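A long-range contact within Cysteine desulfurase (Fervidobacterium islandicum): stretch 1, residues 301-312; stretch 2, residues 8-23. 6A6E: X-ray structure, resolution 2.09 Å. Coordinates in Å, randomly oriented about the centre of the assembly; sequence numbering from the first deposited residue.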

# COMPACT_ATOMS: atom_id res chain seq x y z
N ASP A 301 -10.27 15.42 -8.56
CA ASP A 301 -10.68 16.80 -8.70
C ASP A 301 -10.05 17.46 -9.94
O ASP A 301 -10.71 18.23 -10.64
CB ASP A 301 -10.33 17.70 -7.50
CG ASP A 301 -11.04 17.29 -6.19
OD1 ASP A 301 -12.12 16.63 -6.24
OD2 ASP A 301 -10.51 17.66 -5.13
N TYR A 302 -8.78 17.21 -10.18
CA TYR A 302 -8.09 17.75 -11.35
C TYR A 302 -8.72 17.29 -12.68
O TYR A 302 -9.03 18.10 -13.59
CB TYR A 302 -6.63 17.38 -11.29
CG TYR A 302 -5.81 17.77 -12.49
CD1 TYR A 302 -5.34 19.06 -12.64
CD2 TYR A 302 -5.51 16.85 -13.48
CE1 TYR A 302 -4.57 19.42 -13.75
CE2 TYR A 302 -4.79 17.20 -14.61
CZ TYR A 302 -4.31 18.48 -14.74
OH TYR A 302 -3.56 18.82 -15.87
N LEU A 303 -8.97 16.00 -12.79
CA LEU A 303 -9.57 15.50 -13.99
C LEU A 303 -10.97 16.11 -14.20
O LEU A 303 -11.35 16.37 -15.33
CB LEU A 303 -9.66 13.99 -13.96
CG LEU A 303 -8.31 13.24 -14.02
CD1 LEU A 303 -8.53 11.77 -13.72
CD2 LEU A 303 -7.74 13.39 -15.39
N GLU A 304 -11.75 16.28 -13.14
CA GLU A 304 -13.11 16.79 -13.30
C GLU A 304 -13.05 18.29 -13.60
O GLU A 304 -13.94 18.76 -14.24
CB GLU A 304 -14.01 16.53 -12.09
CG GLU A 304 -13.95 15.15 -11.49
CD GLU A 304 -15.12 14.25 -11.73
OE1 GLU A 304 -15.48 14.06 -12.90
OE2 GLU A 304 -15.61 13.63 -10.72
N SER A 305 -12.02 19.02 -13.16
CA SER A 305 -11.85 20.42 -13.53
C SER A 305 -11.55 20.61 -15.03
O SER A 305 -12.08 21.51 -15.63
CB SER A 305 -10.78 21.14 -12.71
OG SER A 305 -9.48 21.01 -13.28
N ILE A 306 -10.71 19.77 -15.63
CA ILE A 306 -10.52 19.74 -17.05
C ILE A 306 -11.81 19.34 -17.71
O ILE A 306 -12.19 19.86 -18.76
CB ILE A 306 -9.48 18.68 -17.42
CG1 ILE A 306 -8.11 19.14 -16.97
CG2 ILE A 306 -9.49 18.42 -18.93
CD1 ILE A 306 -7.06 18.06 -17.21
N GLY A 307 -12.45 18.35 -17.11
CA GLY A 307 -13.63 17.76 -17.63
C GLY A 307 -13.34 16.39 -18.20
O GLY A 307 -12.61 16.26 -19.19
N PHE A 308 -13.93 15.38 -17.59
CA PHE A 308 -13.46 14.04 -17.82
C PHE A 308 -13.97 13.50 -19.16
O PHE A 308 -13.32 12.64 -19.76
CB PHE A 308 -13.85 13.12 -16.68
CG PHE A 308 -13.12 11.78 -16.70
CD1 PHE A 308 -11.73 11.73 -16.63
CD2 PHE A 308 -13.82 10.61 -16.90
CE1 PHE A 308 -11.05 10.49 -16.72
CE2 PHE A 308 -13.16 9.38 -16.99
CZ PHE A 308 -11.77 9.32 -16.89
N GLU A 309 -15.12 14.00 -19.63
CA GLU A 309 -15.59 13.72 -21.01
C GLU A 309 -14.61 14.26 -22.06
O GLU A 309 -14.35 13.60 -23.03
CB GLU A 309 -17.05 14.22 -21.29
CG GLU A 309 -17.64 13.74 -22.64
CD GLU A 309 -17.69 12.20 -22.80
OE1 GLU A 309 -17.92 11.49 -21.77
OE2 GLU A 309 -17.50 11.67 -23.94
N LYS A 310 -14.04 15.42 -21.86
CA LYS A 310 -13.00 15.85 -22.71
C LYS A 310 -11.76 14.94 -22.63
O LYS A 310 -11.12 14.68 -23.64
CB LYS A 310 -12.64 17.28 -22.40
CG LYS A 310 -13.75 18.28 -22.75
CD LYS A 310 -13.36 19.66 -22.26
CE LYS A 310 -14.16 20.78 -22.86
NZ LYS A 310 -13.38 22.06 -22.73
N VAL A 311 -11.42 14.44 -21.42
CA VAL A 311 -10.25 13.58 -21.28
C VAL A 311 -10.46 12.36 -22.15
O VAL A 311 -9.60 11.99 -22.92
CB VAL A 311 -9.99 13.20 -19.78
CG1 VAL A 311 -8.94 12.10 -19.66
CG2 VAL A 311 -9.56 14.44 -18.99
N GLU A 312 -11.65 11.78 -22.05
CA GLU A 312 -12.00 10.62 -22.75
C GLU A 312 -11.98 10.81 -24.26
O GLU A 312 -11.40 9.96 -24.97
CB GLU A 312 -13.35 10.12 -22.27
CG GLU A 312 -13.87 8.94 -23.05
CD GLU A 312 -15.22 8.41 -22.55
OE1 GLU A 312 -15.64 8.57 -21.35
OE2 GLU A 312 -15.84 7.73 -23.38
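Stretch 2 8-23: TVFSDEEFSNILNDFP

The most unusual feature of this contact is that its two polar anchors lie at opposite ends of a small apolar patch and join residues at least 280 positions apart in sequence. At one end, Y302 OH donates a short hydrogen bond to D21 OD2, 2.6 Å away; at the other, K310 NZ forms a salt bridge with E14 OE2 at 2.8 Å.

Stretch 1 consists of two helical segments, 301-306 and 308-312, broken at G307. This glycine closes the first helix and N-caps the second. Its phi/psi of 106/116 would jam a CB against the carbonyl O of I306, so the backbone angles alone call for glycine. In stretch 2, T8 and V9 form a turn-like lead-in, the backbone is extended at F10 and S11, and a helix begins at D12. S11 occupies the N-cap position: its OG accepts from E14 N at 3.0 Å, while S11 N donates to E14 OE1 at 2.7 Å. A serine suits this place because its short side chain can satisfy a backbone NH left free in the first turn.

The two stretches run in opposite senses across the contact. V9 and F10 lie by K310, I18 lies by I306, and D21 and F22 lie by Y302. The CA atoms of K310 and V9 are 6.1 Å apart, whereas those of I306 and I18 are 8.4 Å apart, leaving room for side chains between the backbones.

The CA-to-CB bond of Y302 points toward stretch 2, and with chi1 in the t rotamer its hydroxyl reaches D21. D21 OD2 lies at the ring edge, near its plane, where a phenol hydroxyl can readily meet a carboxylate. The ring also contributes an apolar contact: Y302 CE2 is 4.3 Å from F22 CZ. Its hydroxyl also passes close to hydrocarbon, with Y302 OH 3.6 Å from F22 CE1 and 4.0 Å from I18 CG2.

I306 links the two ends. Its CB points sideways, but I306 CG2 lies 3.6 Å from F10 CE1 and 4.1 Å from I18 CD1, and I306 CD1 lies 4.0 Å from I18 CD1; a branched aliphatic side chain suits a place where it must pack against both an aromatic ring and another isoleucine. F10 likewise starts sideways and brings its ring end inward, so that F10 CE1 also comes within 3.7 Å of K310 CB.

K310 illustrates how a long amphipathic side chain can serve two environments. Near the backbone its CB packs against V9 CG1 at 3.6 Å, and V9 CG1 also lies 3.4 Å from K310 O, a compact valine fitting close to the helix. Beyond CB the chain is extended, with chi2, chi3 and chi4 all t, and carries the ammonium to E14. The glutamate thus divides its carboxylate: OE1 receives S11 N, while OE2 meets K310 NZ and accepts from a water at 2.7 Å. That water also donates to I306 O at 3.3 Å, bridging the helices.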

# COMPACT_ATOMS: atom_id res chain seq x y z
N THR A 8 -9.52 18.27 -31.60
CA THR A 8 -10.93 18.63 -31.76
C THR A 8 -11.59 18.93 -30.37
O THR A 8 -12.74 19.33 -30.30
CB THR A 8 -11.67 17.49 -32.53
OG1 THR A 8 -12.88 18.01 -33.08
CG2 THR A 8 -12.03 16.29 -31.67
N VAL A 9 -10.85 18.75 -29.27
CA VAL A 9 -11.42 18.69 -27.93
C VAL A 9 -11.01 19.90 -27.11
O VAL A 9 -11.85 20.46 -26.43
CB VAL A 9 -10.93 17.42 -27.19
CG1 VAL A 9 -11.35 17.42 -25.72
CG2 VAL A 9 -11.42 16.16 -27.91
N PHE A 10 -9.72 20.26 -27.13
CA PHE A 10 -9.18 21.29 -26.28
C PHE A 10 -8.69 22.44 -27.14
O PHE A 10 -8.09 22.20 -28.18
CB PHE A 10 -7.93 20.77 -25.52
CG PHE A 10 -8.23 19.74 -24.46
CD1 PHE A 10 -9.10 20.03 -23.44
CD2 PHE A 10 -7.61 18.52 -24.48
CE1 PHE A 10 -9.37 19.09 -22.45
CE2 PHE A 10 -7.88 17.56 -23.51
CZ PHE A 10 -8.77 17.86 -22.48
N SER A 11 -8.87 23.68 -26.68
CA SER A 11 -8.27 24.85 -27.31
C SER A 11 -6.76 24.77 -27.19
O SER A 11 -6.23 23.98 -26.40
CB SER A 11 -8.79 26.12 -26.61
OG SER A 11 -8.40 26.19 -25.24
N ASP A 12 -6.03 25.57 -27.94
CA ASP A 12 -4.57 25.53 -27.82
C ASP A 12 -4.12 26.04 -26.47
O ASP A 12 -3.09 25.61 -25.96
CB ASP A 12 -3.90 26.30 -28.94
CG ASP A 12 -4.08 25.62 -30.27
OD1 ASP A 12 -3.71 24.42 -30.38
OD2 ASP A 12 -4.62 26.25 -31.20
N GLU A 13 -4.91 26.94 -25.88
CA GLU A 13 -4.61 27.42 -24.55
C GLU A 13 -4.91 26.40 -23.41
O GLU A 13 -4.14 26.32 -22.47
CB GLU A 13 -5.43 28.67 -24.26
CG GLU A 13 -5.15 29.29 -22.88
CD GLU A 13 -6.36 29.99 -22.26
OE1 GLU A 13 -7.42 30.12 -22.92
OE2 GLU A 13 -6.23 30.43 -21.09
N GLU A 14 -6.07 25.74 -23.44
CA GLU A 14 -6.38 24.76 -22.41
C GLU A 14 -5.33 23.67 -22.47
O GLU A 14 -4.83 23.22 -21.46
CB GLU A 14 -7.70 24.06 -22.67
CG GLU A 14 -8.98 24.83 -22.44
CD GLU A 14 -10.16 24.11 -23.09
OE1 GLU A 14 -10.20 23.99 -24.34
OE2 GLU A 14 -11.04 23.62 -22.36
N PHE A 15 -5.03 23.21 -23.68
CA PHE A 15 -4.16 22.10 -23.87
C PHE A 15 -2.76 22.48 -23.45
O PHE A 15 -2.03 21.72 -22.76
CB PHE A 15 -4.20 21.62 -25.30
CG PHE A 15 -3.63 20.24 -25.49
CD1 PHE A 15 -3.98 19.21 -24.65
CD2 PHE A 15 -2.75 19.98 -26.52
CE1 PHE A 15 -3.45 17.94 -24.82
CE2 PHE A 15 -2.23 18.71 -26.70
CZ PHE A 15 -2.58 17.69 -25.85
N SER A 16 -2.37 23.68 -23.81
CA SER A 16 -1.08 24.15 -23.42
C SER A 16 -0.92 24.22 -21.88
O SER A 16 0.15 23.93 -21.33
CB SER A 16 -0.83 25.54 -24.02
OG SER A 16 0.43 25.95 -23.60
N ASN A 17 -1.98 24.65 -21.22
CA ASN A 17 -2.06 24.68 -19.76
C ASN A 17 -1.95 23.27 -19.13
O ASN A 17 -1.24 23.08 -18.12
CB ASN A 17 -3.41 25.26 -19.32
CG ASN A 17 -3.41 26.77 -19.34
OD1 ASN A 17 -2.37 27.40 -19.35
ND2 ASN A 17 -4.60 27.34 -19.35
N ILE A 18 -2.66 22.31 -19.72
CA ILE A 18 -2.52 20.93 -19.31
C ILE A 18 -1.08 20.44 -19.39
O ILE A 18 -0.52 20.01 -18.38
CB ILE A 18 -3.48 20.05 -20.07
CG1 ILE A 18 -4.91 20.43 -19.65
CG2 ILE A 18 -3.17 18.57 -19.82
CD1 ILE A 18 -6.00 19.89 -20.58
N LEU A 19 -0.43 20.55 -20.56
CA LEU A 19 0.93 20.12 -20.68
C LEU A 19 1.83 20.79 -19.66
O LEU A 19 2.78 20.16 -19.12
CB LEU A 19 1.46 20.34 -22.11
CG LEU A 19 1.23 19.32 -23.24
CD1 LEU A 19 -0.02 18.49 -23.09
CD2 LEU A 19 1.22 20.05 -24.59
N ASN A 20 1.58 22.06 -19.35
CA ASN A 20 2.46 22.70 -18.38
C ASN A 20 2.29 22.14 -16.95
O ASN A 20 3.11 22.39 -16.10
CB ASN A 20 2.29 24.24 -18.40
CG ASN A 20 3.07 24.91 -19.56
OD1 ASN A 20 4.01 24.31 -20.16
ND2 ASN A 20 2.67 26.16 -19.90
N ASP A 21 1.22 21.40 -16.68
CA ASP A 21 1.00 20.76 -15.37
C ASP A 21 1.97 19.58 -15.14
O ASP A 21 2.09 19.15 -13.99
CB ASP A 21 -0.43 20.23 -15.29
CG ASP A 21 -1.46 21.33 -15.13
OD1 ASP A 21 -1.12 22.28 -14.46
OD2 ASP A 21 -2.61 21.18 -15.62
N PHE A 22 2.65 19.07 -16.19
CA PHE A 22 3.51 17.86 -16.08
C PHE A 22 4.98 18.14 -16.29
O PHE A 22 5.46 18.08 -17.41
CB PHE A 22 3.02 16.82 -17.05
CG PHE A 22 1.64 16.41 -16.76
CD1 PHE A 22 0.58 17.14 -17.29
CD2 PHE A 22 1.35 15.39 -15.83
CE1 PHE A 22 -0.74 16.84 -16.98
CE2 PHE A 22 0.01 15.06 -15.55
CZ PHE A 22 -1.04 15.80 -16.10
N PRO A 23 5.69 18.43 -15.21
CA PRO A 23 7.04 18.86 -15.37
C PRO A 23 7.94 17.86 -16.06
O PRO A 23 8.91 18.30 -16.66
CB PRO A 23 7.51 19.10 -13.94
CG PRO A 23 6.26 19.33 -13.16
CD PRO A 23 5.27 18.43 -13.80
O HOH W 1 -10.23 21.88 -20.45